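Long-range contacts in enoyl-CoA hydratase/isomerase family protein (Ruegeria pomeroyi, PDB 3L3S), which probably acts as a hydro-lyase of the crotonase superfamily, with a likely role in fatty acid metabolism: residues 132-137 with 189-194; 55-60 with 110-115; 157-162 with 180-185. All coordinates share one frame; numbering follows the deposited sequence.

Overall arrangement
The three contacts sit at different depths. Contact 2 lies deepest, about 11 Å from the chain centre to its own centre, and is the one with hydrogen bonds across it: it joins two parallel strands and the loops that follow them. Contact 1, about 9 Å away between centres, links the loops after strands 128-131 and 187-188, has a largely exposed outer side and relies on CH-to-oxygen approaches. Contact 3, nested within the loop closed by contact 1, joins the turn before helix 161-170 to the end of helix 176-182 by apolar packing beside other subunits. Phe137 of contact 1 packs on Leu184 and Ile185 of contact 3, while Ser132 touches Val111 and Glu112 of contact 2.

Contact 1: 132-137 with 189-194; sequences SPAARF and LPEAAL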
ATOM      1  N   SER B 132       0.298 -23.056   3.438  1.00 22.58           N
ATOM      2  CA  SER B 132      -0.615 -24.172   3.176  1.00 22.11           C
ATOM      3  C   SER B 132      -1.980 -23.611   3.594  1.00 22.72           C
ATOM      4  O   SER B 132      -2.019 -22.569   4.250  1.00 23.31           O
ATOM      5  CB  SER B 132      -0.237 -25.385   4.052  1.00 21.83           C
ATOM      6  OG  SER B 132      -0.730 -25.284   5.385  1.00 22.57           O
ATOM      7  N   PRO B 133      -3.107 -24.262   3.206  1.00 23.52           N
ATOM      8  CA  PRO B 133      -4.416 -23.727   3.616  1.00 23.68           C
ATOM      9  C   PRO B 133      -4.711 -23.672   5.113  1.00 23.44           C
ATOM     10  O   PRO B 133      -5.422 -22.775   5.558  1.00 26.44           O
ATOM     11  CB  PRO B 133      -5.394 -24.632   2.884  1.00 22.46           C
ATOM     12  CG  PRO B 133      -4.695 -24.873   1.619  1.00 22.87           C
ATOM     13  CD  PRO B 133      -3.301 -25.224   2.103  1.00 23.54           C
ATOM     14  N   ALA B 134      -4.099 -24.573   5.882  1.00 25.35           N
ATOM     15  CA  ALA B 134      -4.280 -24.642   7.338  1.00 26.17           C
ATOM     16  C   ALA B 134      -3.544 -23.556   8.140  1.00 27.18           C
ATOM     17  O   ALA B 134      -3.731 -23.440   9.356  1.00 28.44           O
ATOM     18  CB  ALA B 134      -3.871 -26.011   7.838  1.00 28.43           C
ATOM     19  N   ALA B 135      -2.736 -22.751   7.451  1.00 25.83           N
ATOM     20  CA  ALA B 135      -1.964 -21.687   8.083  1.00 26.55           C
ATOM     21  C   ALA B 135      -2.807 -20.532   8.628  1.00 26.22           C
ATOM     22  O   ALA B 135      -3.638 -19.958   7.913  1.00 27.01           O
ATOM     23  CB  ALA B 135      -0.891 -21.166   7.128  1.00 24.53           C
ATOM     24  N   ARG B 136      -2.637 -20.270   9.925  1.00 26.43           N
ATOM     25  CA  ARG B 136      -3.343 -19.196  10.618  1.00 26.83           C
ATOM     26  C   ARG B 136      -2.342 -18.126  11.041  1.00 26.57           C
ATOM     27  O   ARG B 136      -1.145 -18.392  11.169  1.00 27.55           O
ATOM     28  CB  ARG B 136      -4.166 -19.719  11.792  1.00 29.61           C
ATOM     29  CG  ARG B 136      -5.355 -20.599  11.376  1.00 32.66           C
ATOM     30  CD  ARG B 136      -6.056 -21.225  12.583  1.00 37.71           C
ATOM     31  NE  ARG B 136      -5.106 -21.768  13.563  1.00 41.66           N
ATOM     32  CZ  ARG B 136      -4.815 -23.057  13.728  1.00 44.70           C
ATOM     33  NH1 ARG B 136      -5.394 -23.995  12.982  1.00 46.76           N
ATOM     34  NH2 ARG B 136      -3.928 -23.407  14.650  1.00 46.25           N
ATOM     35  N   PHE B 137      -2.821 -16.887  11.121  1.00 24.46           N
ATOM     36  CA  PHE B 137      -1.974 -15.732  11.419  1.00 23.74           C
ATOM     37  C   PHE B 137      -2.560 -14.893  12.538  1.00 24.10           C
ATOM     38  O   PHE B 137      -3.751 -14.574  12.531  1.00 25.44           O
ATOM     39  CB  PHE B 137      -1.787 -14.892  10.138  1.00 20.24           C
ATOM     40  CG  PHE B 137      -1.344 -15.702   8.943  1.00 19.16           C
ATOM     41  CD1 PHE B 137       0.019 -15.938   8.707  1.00 18.14           C
ATOM     42  CD2 PHE B 137      -2.292 -16.314   8.099  1.00 16.29           C
ATOM     43  CE1 PHE B 137       0.440 -16.779   7.644  1.00 18.61           C
ATOM     44  CE2 PHE B 137      -1.887 -17.160   7.041  1.00 16.90           C
ATOM     45  CZ  PHE B 137      -0.526 -17.392   6.811  1.00 17.91           C
ATOM     46  N   LEU B 189      -0.650 -22.944  -1.419  1.00 25.40           N
ATOM     47  CA  LEU B 189      -0.435 -24.221  -2.095  1.00 27.73           C
ATOM     48  C   LEU B 189      -0.860 -25.430  -1.254  1.00 28.95           C
ATOM     49  O   LEU B 189      -0.848 -25.352  -0.017  1.00 28.27           O
ATOM     50  CB  LEU B 189       1.044 -24.364  -2.477  1.00 27.96           C
ATOM     51  CG  LEU B 189       1.404 -23.530  -3.704  1.00 29.11           C
ATOM     52  CD1 LEU B 189       2.334 -22.417  -3.279  1.00 25.87           C
ATOM     53  CD2 LEU B 189       1.957 -24.393  -4.810  1.00 30.09           C
ATOM     54  N   PRO B 190      -1.305 -26.542  -1.904  1.00 29.37           N
ATOM     55  CA  PRO B 190      -1.702 -27.732  -1.131  1.00 29.73           C
ATOM     56  C   PRO B 190      -0.464 -28.238  -0.373  1.00 28.76           C
ATOM     57  O   PRO B 190       0.641 -28.226  -0.927  1.00 29.08           O
ATOM     58  CB  PRO B 190      -2.175 -28.715  -2.216  1.00 30.14           C
ATOM     59  CG  PRO B 190      -1.574 -28.186  -3.499  1.00 30.41           C
ATOM     60  CD  PRO B 190      -1.679 -26.712  -3.324  1.00 28.65           C
ATOM     61  N   GLU B 191      -0.646 -28.603   0.899  1.00 29.18           N
ATOM     62  CA  GLU B 191       0.457 -29.033   1.779  1.00 28.95           C
ATOM     63  C   GLU B 191       1.435 -30.102   1.332  1.00 28.00           C
ATOM     64  O   GLU B 191       2.518 -30.213   1.904  1.00 28.96           O
ATOM     65  CB  GLU B 191      -0.012 -29.303   3.216  1.00 29.23           C
ATOM     66  CG  GLU B 191      -1.383 -29.902   3.362  1.00 30.82           C
ATOM     67  CD  GLU B 191      -2.499 -28.862   3.434  1.00 29.18           C
ATOM     68  OE1 GLU B 191      -2.729 -28.304   4.529  1.00 27.84           O
ATOM     69  OE2 GLU B 191      -3.161 -28.622   2.400  1.00 29.79           O
ATOM     70  N   ALA B 192       1.074 -30.838   0.282  1.00 26.99           N
ATOM     71  CA  ALA B 192       1.931 -31.880  -0.288  1.00 26.33           C
ATOM     72  C   ALA B 192       2.857 -31.260  -1.339  1.00 25.99           C
ATOM     73  O   ALA B 192       3.953 -31.761  -1.586  1.00 28.30           O
ATOM     74  CB  ALA B 192       1.082 -32.991  -0.911  1.00 24.50           C
ATOM     75  N   ALA B 193       2.428 -30.132  -1.900  1.00 26.11           N
ATOM     76  CA  ALA B 193       3.179 -29.419  -2.933  1.00 27.94           C
ATOM     77  C   ALA B 193       4.004 -28.239  -2.423  1.00 28.01           C
ATOM     78  O   ALA B 193       4.875 -27.754  -3.139  1.00 28.50           O
ATOM     79  CB  ALA B 193       2.237 -28.951  -4.032  1.00 25.32           C
ATOM     80  N   LEU B 194       3.749 -27.819  -1.180  1.00 30.09           N
ATOM     81  CA  LEU B 194       4.430 -26.681  -0.545  1.00 30.58           C
ATOM     82  C   LEU B 194       5.958 -26.772  -0.480  1.00 30.20           C
ATOM     83  O   LEU B 194       6.645 -25.824  -0.857  1.00 29.16           O
ATOM     84  CB  LEU B 194       3.850 -26.405   0.854  1.00 30.20           C
ATOM     85  CG  LEU B 194       4.159 -25.064   1.542  1.00 32.10           C
ATOM     86  CD1 LEU B 194       3.661 -23.882   0.706  1.00 33.41           C
ATOM     87  CD2 LEU B 194       3.521 -25.021   2.913  1.00 31.44           C
TER
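Glu191 turns sharply at chi2 (-88°), placing CD beside CB of Ser132 and the ring of Pro133, while Leu194 holds CG anti to its backbone N (chi1 -165°) and meets Ser132 with CD2. Ser132 therefore has a carboxylate and a leucine methyl as neighbours: its CB is 3.9 Å from Leu194 CD2 and equally 3.9 Å from Glu191 OE1. The oxygens of Glu191 divide between different partners. OE2 approaches CD of Pro133 at 3.4 Å, whereas OE1 comes within 3.7 Å of Ser132 OG without forming a hydrogen bond and within 4.2 Å of Ala134 CB. The hydroxyl of Ser132 instead makes a weak hydrogen bond to the backbone oxygen of Glu112.

The backbone of 189-194 contributes the carbonyl of Leu189, which faces the start of the turn formed by 132-135. Ser132 CA lies 3.4 Å from Leu189 O, with an angle at the hydrogen of 171°, a nearly straight CA-H...O contact. Pro133 CD is closer still to the same Leu189 O, at 3.2 Å, and so stands near two oxygens. Ser132 to Ala135 form a type I beta turn, closed by Ala135 N to Ser132 O.

The contact joins the exits of two adjacent parallel strands, 128-131 and 187-188, in the central sheet of the crotonase fold; the loop after 187-188 leads into helix 194-207. Leu194 also packs on Leu110, and both it and Ser132 are buried, whereas Pro133 and Glu191 are exposed. A backbone bond between Leu189 and Ala131 lies beside the contact, but the two segments themselves share no conventional hydrogen bond and cohere through carbon-to-oxygen approaches and methyl packing; the carboxylate probably attracts the CD hydrogens of Pro133, slightly polarised by the ring nitrogen.

Contact 2: 55-60 with 110-115; sequences VIHGPG and LVEGIA
Leu110 lays its CD1 methyl over the centre of the His57 imidazole, 4.1 Å from the centroid and 4° off the ring normal, a CH-pi contact. The two residues are paired on parallel strands 53-58 and 107-111, neighbours in the main sheet of the crotonase fold, and their side chains leave the sheet on the same face. The pairing is marked by a backbone bond from Leu110 N to Ile56 O at 3.1 Å. Beyond it the strands give way to loops, and the Glu112 carboxylate bridges to the His57 ring and the Gly60 backbone.

The second methyl of Leu110, CD2, lies on that same face of the ring, displaced toward His57 CD2 and 3.4 Å from His57 NE2. The opposite face of the imidazole is covered by Pro59, whose CG lies over the ring centre, so that the ring is held between a leucine methyl and a proline. His57 keeps CG anti to its backbone N (chi1 -170°), which carries the ring beside Leu110. Glu112 comes to the ring edge with an extended chain, its carboxylate plane turned 71° from the imidazole. From there, OE1 accepts a weak hydrogen bond from His57 NE2 at 3.3 Å and a shorter one from the backbone N of Gly60. An alanine in place of Glu112 would probably leave His57 NE2 and the Gly60 amide without this shared acceptor and allow the loop at Gly60 to shift.

Further partners place the pair in the fold: Leu110 also packs on Leu194 and Val198 of helix 194-207, and Pro59 O is bonded to NE2 of His28. The Gly60 amide meets Glu112 OE1 nearly along the oxygen's C-O axis, at a distance of 2.9 Å.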
ATOM      1  N   VAL B  55      16.030 -19.908   3.114  1.00 23.86           N
ATOM      2  CA  VAL B  55      14.692 -20.452   3.362  1.00 22.47           C
ATOM      3  C   VAL B  55      14.580 -20.638   4.876  1.00 22.68           C
ATOM      4  O   VAL B  55      15.464 -21.215   5.494  1.00 20.78           O
ATOM      5  CB  VAL B  55      14.412 -21.810   2.640  1.00 22.51           C
ATOM      6  CG1 VAL B  55      13.047 -22.372   3.070  1.00 21.36           C
ATOM      7  CG2 VAL B  55      14.422 -21.635   1.113  1.00 22.11           C
ATOM      8  N   ILE B  56      13.536 -20.056   5.466  1.00 23.39           N
ATOM      9  CA  ILE B  56      13.270 -20.147   6.902  1.00 24.34           C
ATOM     10  C   ILE B  56      12.025 -21.013   7.082  1.00 24.82           C
ATOM     11  O   ILE B  56      10.917 -20.626   6.712  1.00 24.37           O
ATOM     12  CB  ILE B  56      13.089 -18.739   7.542  1.00 24.41           C
ATOM     13  CG1 ILE B  56      14.393 -17.941   7.397  1.00 27.54           C
ATOM     14  CG2 ILE B  56      12.720 -18.861   9.029  1.00 25.68           C
ATOM     15  CD1 ILE B  56      14.307 -16.485   7.814  1.00 32.02           C
ATOM     16  N   HIS B  57      12.232 -22.183   7.667  1.00 26.56           N
ATOM     17  CA  HIS B  57      11.165 -23.150   7.883  1.00 28.20           C
ATOM     18  C   HIS B  57      10.953 -23.448   9.367  1.00 28.49           C
ATOM     19  O   HIS B  57      11.871 -23.873  10.071  1.00 29.05           O
ATOM     20  CB  HIS B  57      11.513 -24.445   7.110  1.00 30.50           C
ATOM     21  CG  HIS B  57      10.414 -25.471   7.032  1.00 34.04           C
ATOM     22  ND1 HIS B  57      10.660 -26.775   6.653  1.00 35.72           N
ATOM     23  CD2 HIS B  57       9.077 -25.390   7.241  1.00 36.09           C
ATOM     24  CE1 HIS B  57       9.524 -27.450   6.628  1.00 35.90           C
ATOM     25  NE2 HIS B  57       8.549 -26.633   6.981  1.00 37.07           N
ATOM     26  N   GLY B  58       9.730 -23.186   9.819  1.00 28.66           N
ATOM     27  CA  GLY B  58       9.303 -23.498  11.176  1.00 28.58           C
ATOM     28  C   GLY B  58       8.319 -24.629  10.894  1.00 28.36           C
ATOM     29  O   GLY B  58       7.168 -24.336  10.568  1.00 29.28           O
ATOM     30  N   PRO B  59       8.733 -25.918  10.968  1.00 28.84           N
ATOM     31  CA  PRO B  59       7.862 -27.072  10.693  1.00 29.77           C
ATOM     32  C   PRO B  59       6.663 -27.337  11.592  1.00 30.36           C
ATOM     33  O   PRO B  59       6.659 -26.964  12.763  1.00 32.90           O
ATOM     34  CB  PRO B  59       8.833 -28.257  10.752  1.00 29.09           C
ATOM     35  CG  PRO B  59      10.174 -27.650  10.560  1.00 29.37           C
ATOM     36  CD  PRO B  59      10.068 -26.403  11.362  1.00 29.28           C
ATOM     37  N   GLY B  60       5.638 -27.945  10.993  1.00 30.93           N
ATOM     38  CA  GLY B  60       4.432 -28.355  11.698  1.00 31.18           C
ATOM     39  C   GLY B  60       3.291 -27.426  12.030  1.00 32.19           C
ATOM     40  O   GLY B  60       3.082 -26.380  11.403  1.00 33.72           O
ATOM     41  N   LEU B 110       8.567 -20.577   4.747  1.00 20.77           N
ATOM     42  CA  LEU B 110       7.687 -21.723   4.463  1.00 23.16           C
ATOM     43  C   LEU B 110       6.818 -21.922   5.718  1.00 23.78           C
ATOM     44  O   LEU B 110       7.312 -22.355   6.770  1.00 23.24           O
ATOM     45  CB  LEU B 110       8.534 -22.968   4.165  1.00 23.89           C
ATOM     46  CG  LEU B 110       8.020 -24.231   3.455  1.00 25.87           C
ATOM     47  CD1 LEU B 110       9.231 -25.064   3.069  1.00 27.35           C
ATOM     48  CD2 LEU B 110       7.074 -25.067   4.295  1.00 26.51           C
ATOM     49  N   VAL B 111       5.534 -21.591   5.589  1.00 25.18           N
ATOM     50  CA  VAL B 111       4.555 -21.664   6.685  1.00 26.35           C
ATOM     51  C   VAL B 111       3.495 -22.762   6.504  1.00 27.99           C
ATOM     52  O   VAL B 111       2.718 -22.723   5.548  1.00 27.30           O
ATOM     53  CB  VAL B 111       3.874 -20.269   6.871  1.00 25.55           C
ATOM     54  CG1 VAL B 111       2.834 -20.273   7.972  1.00 25.45           C
ATOM     55  CG2 VAL B 111       4.926 -19.228   7.185  1.00 25.11           C
ATOM     56  N   GLU B 112       3.449 -23.698   7.462  1.00 29.28           N
ATOM     57  CA  GLU B 112       2.500 -24.828   7.466  1.00 31.12           C
ATOM     58  C   GLU B 112       1.439 -24.704   8.566  1.00 30.38           C
ATOM     59  O   GLU B 112       0.414 -25.400   8.526  1.00 31.02           O
ATOM     60  CB  GLU B 112       3.236 -26.163   7.674  1.00 31.63           C
ATOM     61  CG  GLU B 112       4.191 -26.571   6.566  1.00 33.57           C
ATOM     62  CD  GLU B 112       5.146 -27.680   6.969  1.00 34.84           C
ATOM     63  OE1 GLU B 112       5.614 -27.693   8.124  1.00 33.48           O
ATOM     64  OE2 GLU B 112       5.455 -28.537   6.113  1.00 40.02           O
ATOM     65  N   GLY B 113       1.713 -23.858   9.562  1.00 29.88           N
ATOM     66  CA  GLY B 113       0.791 -23.669  10.670  1.00 24.83           C
ATOM     67  C   GLY B 113       0.600 -22.240  11.136  1.00 25.43           C
ATOM     68  O   GLY B 113       0.615 -21.304  10.330  1.00 24.05           O
ATOM     69  N   ILE B 114       0.417 -22.064  12.443  1.00 26.06           N
ATOM     70  CA  ILE B 114       0.197 -20.734  13.000  1.00 28.51           C
ATOM     71  C   ILE B 114       1.461 -19.893  13.222  1.00 28.35           C
ATOM     72  O   ILE B 114       2.473 -20.362  13.757  1.00 28.42           O
ATOM     73  CB  ILE B 114      -0.749 -20.766  14.260  1.00 30.85           C
ATOM     74  CG1 ILE B 114      -1.069 -19.338  14.754  1.00 33.75           C
ATOM     75  CG2 ILE B 114      -0.177 -21.648  15.352  1.00 30.81           C
ATOM     76  CD1 ILE B 114      -2.097 -19.244  15.890  1.00 36.04           C
ATOM     77  N   ALA B 115       1.397 -18.666  12.714  1.00 29.03           N
ATOM     78  CA  ALA B 115       2.477 -17.688  12.840  1.00 27.29           C
ATOM     79  C   ALA B 115       1.914 -16.584  13.735  1.00 25.69           C
ATOM     80  O   ALA B 115       1.057 -15.794  13.321  1.00 24.26           O
ATOM     81  CB  ALA B 115       2.864 -17.150  11.468  1.00 23.86           C
TER

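Contact 3: 157-162 with 180-185; sequences RVIGRR and LAAGLI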
ATOM      1  N   ARG B 157       4.444  -3.324   6.906  1.00 17.39           N
ATOM      2  CA  ARG B 157       5.126  -3.109   5.644  1.00 18.24           C
ATOM      3  C   ARG B 157       4.631  -4.029   4.543  1.00 19.43           C
ATOM      4  O   ARG B 157       4.852  -3.744   3.364  1.00 22.12           O
ATOM      5  CB  ARG B 157       6.645  -3.215   5.814  1.00 18.06           C
ATOM      6  CG  ARG B 157       7.355  -1.853   5.977  1.00 18.52           C
ATOM      7  CD  ARG B 157       6.886  -1.099   7.213  1.00 18.20           C
ATOM      8  NE  ARG B 157       7.663   0.108   7.471  1.00 22.92           N
ATOM      9  CZ  ARG B 157       7.492   0.919   8.518  1.00 22.28           C
ATOM     10  NH1 ARG B 157       6.560   0.673   9.436  1.00 20.04           N
ATOM     11  NH2 ARG B 157       8.271   1.984   8.649  1.00 19.76           N
ATOM     12  N   VAL B 158       3.918  -5.095   4.919  1.00 18.75           N
ATOM     13  CA  VAL B 158       3.415  -6.062   3.943  1.00 18.37           C
ATOM     14  C   VAL B 158       1.892  -6.121   3.725  1.00 19.84           C
ATOM     15  O   VAL B 158       1.426  -6.842   2.842  1.00 21.98           O
ATOM     16  CB  VAL B 158       4.015  -7.497   4.168  1.00 20.71           C
ATOM     17  CG1 VAL B 158       5.561  -7.464   4.083  1.00 20.68           C
ATOM     18  CG2 VAL B 158       3.540  -8.113   5.488  1.00 16.20           C
ATOM     19  N   ILE B 159       1.115  -5.447   4.570  1.00 19.79           N
ATOM     20  CA  ILE B 159      -0.351  -5.396   4.409  1.00 20.78           C
ATOM     21  C   ILE B 159      -0.824  -3.956   4.605  1.00 21.91           C
ATOM     22  O   ILE B 159      -0.096  -3.144   5.169  1.00 24.17           O
ATOM     23  CB  ILE B 159      -1.152  -6.388   5.353  1.00 21.67           C
ATOM     24  CG1 ILE B 159      -0.905  -6.113   6.837  1.00 22.40           C
ATOM     25  CG2 ILE B 159      -0.816  -7.822   5.035  1.00 19.68           C
ATOM     26  CD1 ILE B 159      -1.711  -7.004   7.773  1.00 24.15           C
ATOM     27  N   GLY B 160      -2.049  -3.659   4.169  1.00 25.46           N
ATOM     28  CA  GLY B 160      -2.618  -2.315   4.270  1.00 25.04           C
ATOM     29  C   GLY B 160      -2.841  -1.800   5.682  1.00 26.43           C
ATOM     30  O   GLY B 160      -2.887  -2.595   6.623  1.00 26.24           O
ATOM     31  N   ARG B 161      -3.009  -0.482   5.824  1.00 25.54           N
ATOM     32  CA  ARG B 161      -3.212   0.157   7.129  1.00 25.93           C
ATOM     33  C   ARG B 161      -4.448  -0.333   7.907  1.00 24.53           C
ATOM     34  O   ARG B 161      -4.424  -0.363   9.128  1.00 22.66           O
ATOM     35  CB  ARG B 161      -3.226   1.686   6.990  1.00 27.93           C
ATOM     36  CG  ARG B 161      -3.086   2.445   8.311  1.00 30.90           C
ATOM     37  CD  ARG B 161      -3.279   3.941   8.140  1.00 36.22           C
ATOM     38  NE  ARG B 161      -2.085   4.622   7.640  1.00 36.25           N
ATOM     39  CZ  ARG B 161      -1.314   5.427   8.371  1.00 37.96           C
ATOM     40  NH1 ARG B 161      -1.590   5.664   9.653  1.00 37.52           N
ATOM     41  NH2 ARG B 161      -0.265   6.010   7.810  1.00 38.30           N
ATOM     42  N   ARG B 162      -5.498  -0.743   7.200  1.00 24.26           N
ATOM     43  CA  ARG B 162      -6.712  -1.243   7.842  1.00 26.02           C
ATOM     44  C   ARG B 162      -6.509  -2.654   8.363  1.00 25.65           C
ATOM     45  O   ARG B 162      -6.976  -3.000   9.451  1.00 24.80           O
ATOM     46  CB  ARG B 162      -7.874  -1.266   6.862  1.00 27.31           C
ATOM     47  CG  ARG B 162      -8.347   0.092   6.430  1.00 29.62           C
ATOM     48  CD  ARG B 162      -9.249   0.707   7.420  1.00 30.11           C
ATOM     49  NE  ARG B 162     -10.082   1.738   6.825  1.00 29.78           N
ATOM     50  CZ  ARG B 162     -10.485   2.820   7.476  1.00 30.09           C
ATOM     51  NH1 ARG B 162     -10.104   3.018   8.728  1.00 28.46           N
ATOM     52  NH2 ARG B 162     -11.346   3.649   6.910  1.00 30.14           N
ATOM     53  N   LEU B 180      -3.689 -14.157   1.910  1.00 23.37           N
ATOM     54  CA  LEU B 180      -3.358 -14.094   0.490  1.00 24.20           C
ATOM     55  C   LEU B 180      -3.903 -12.789  -0.103  1.00 25.40           C
ATOM     56  O   LEU B 180      -3.173 -12.056  -0.783  1.00 25.07           O
ATOM     57  CB  LEU B 180      -3.927 -15.308  -0.262  1.00 22.65           C
ATOM     58  CG  LEU B 180      -3.650 -15.388  -1.776  1.00 24.15           C
ATOM     59  CD1 LEU B 180      -2.155 -15.521  -2.019  1.00 21.73           C
ATOM     60  CD2 LEU B 180      -4.418 -16.532  -2.427  1.00 23.58           C
ATOM     61  N   ALA B 181      -5.154 -12.478   0.242  1.00 22.62           N
ATOM     62  CA  ALA B 181      -5.832 -11.276  -0.223  1.00 24.53           C
ATOM     63  C   ALA B 181      -5.238  -9.982   0.358  1.00 24.60           C
ATOM     64  O   ALA B 181      -5.277  -8.929  -0.288  1.00 24.75           O
ATOM     65  CB  ALA B 181      -7.331 -11.372   0.091  1.00 22.51           C
ATOM     66  N   ALA B 182      -4.628 -10.087   1.537  1.00 23.49           N
ATOM     67  CA  ALA B 182      -4.040  -8.930   2.208  1.00 24.59           C
ATOM     68  C   ALA B 182      -2.587  -8.655   1.812  1.00 24.90           C
ATOM     69  O   ALA B 182      -2.096  -7.541   1.990  1.00 24.02           O
ATOM     70  CB  ALA B 182      -4.155  -9.088   3.722  1.00 22.35           C
ATOM     71  N   GLY B 183      -1.913  -9.677   1.291  1.00 24.81           N
ATOM     72  CA  GLY B 183      -0.522  -9.552   0.899  1.00 25.69           C
ATOM     73  C   GLY B 183       0.437  -9.981   1.988  1.00 26.00           C
ATOM     74  O   GLY B 183       1.593  -9.574   1.988  1.00 29.85           O
ATOM     75  N   LEU B 184      -0.047 -10.796   2.921  1.00 26.52           N
ATOM     76  CA  LEU B 184       0.761 -11.300   4.032  1.00 25.92           C
ATOM     77  C   LEU B 184       1.606 -12.473   3.539  1.00 26.08           C
ATOM     78  O   LEU B 184       2.722 -12.678   4.010  1.00 26.68           O
ATOM     79  CB  LEU B 184      -0.152 -11.682   5.199  1.00 24.08           C
ATOM     80  CG  LEU B 184       0.312 -11.992   6.623  1.00 24.36           C
ATOM     81  CD1 LEU B 184       1.267 -10.911   7.171  1.00 22.65           C
ATOM     82  CD2 LEU B 184      -0.921 -12.111   7.507  1.00 20.70           C
ATOM     83  N   ILE B 185       1.056 -13.225   2.581  1.00 25.12           N
ATOM     84  CA  ILE B 185       1.748 -14.344   1.938  1.00 25.32           C
ATOM     85  C   ILE B 185       1.645 -14.145   0.421  1.00 25.77           C
ATOM     86  O   ILE B 185       0.810 -13.362  -0.040  1.00 24.72           O
ATOM     87  CB  ILE B 185       1.188 -15.742   2.360  1.00 26.19           C
ATOM     88  CG1 ILE B 185      -0.339 -15.782   2.229  1.00 26.00           C
ATOM     89  CG2 ILE B 185       1.681 -16.097   3.765  1.00 26.28           C
ATOM     90  CD1 ILE B 185      -0.989 -17.128   2.430  1.00 28.27           C
TER
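A Schellman motif ends helix 176-182, with Gly183 at its C-prime position, and Val158 and Ile159, just before helix 161-170, pack against that turn. Leu184 N bonds back to Ala179 O, and a weak bond runs from Gly183 N to Leu180 O. Gly183 has a positive phi (94°); a side chain there would collide with the carbonyl oxygen of Ala182 and crowd Val158 O.

Ile159 carries much of the contact through one methyl. With CG2 anti to its own carbonyl carbon, Ile159 places that methyl 3.8 Å from Ala182 CB and also against Leu184 CB. The same CG2 of Ile159 lies 3.3 Å from Ala182 O. Val158 CG2 also meets Leu184 CD1 at 4.0 Å, the two side chains crossing at a slant. Leu184 packs further on Leu120 and Met123 of helix 118-124. Arg157 NH2 bonds to His223 O, and Arg162 NH2 to Met123 O, both of a neighbouring subunit.

No hydrogen bond joins the two segments. Val158 O and Gly183 O, both acceptors, lie 2.9 Å apart and would probably repel each other somewhat, so the attraction between the segments is likely to come mainly from methyl packing, next to arginines that reach into the trimer interface.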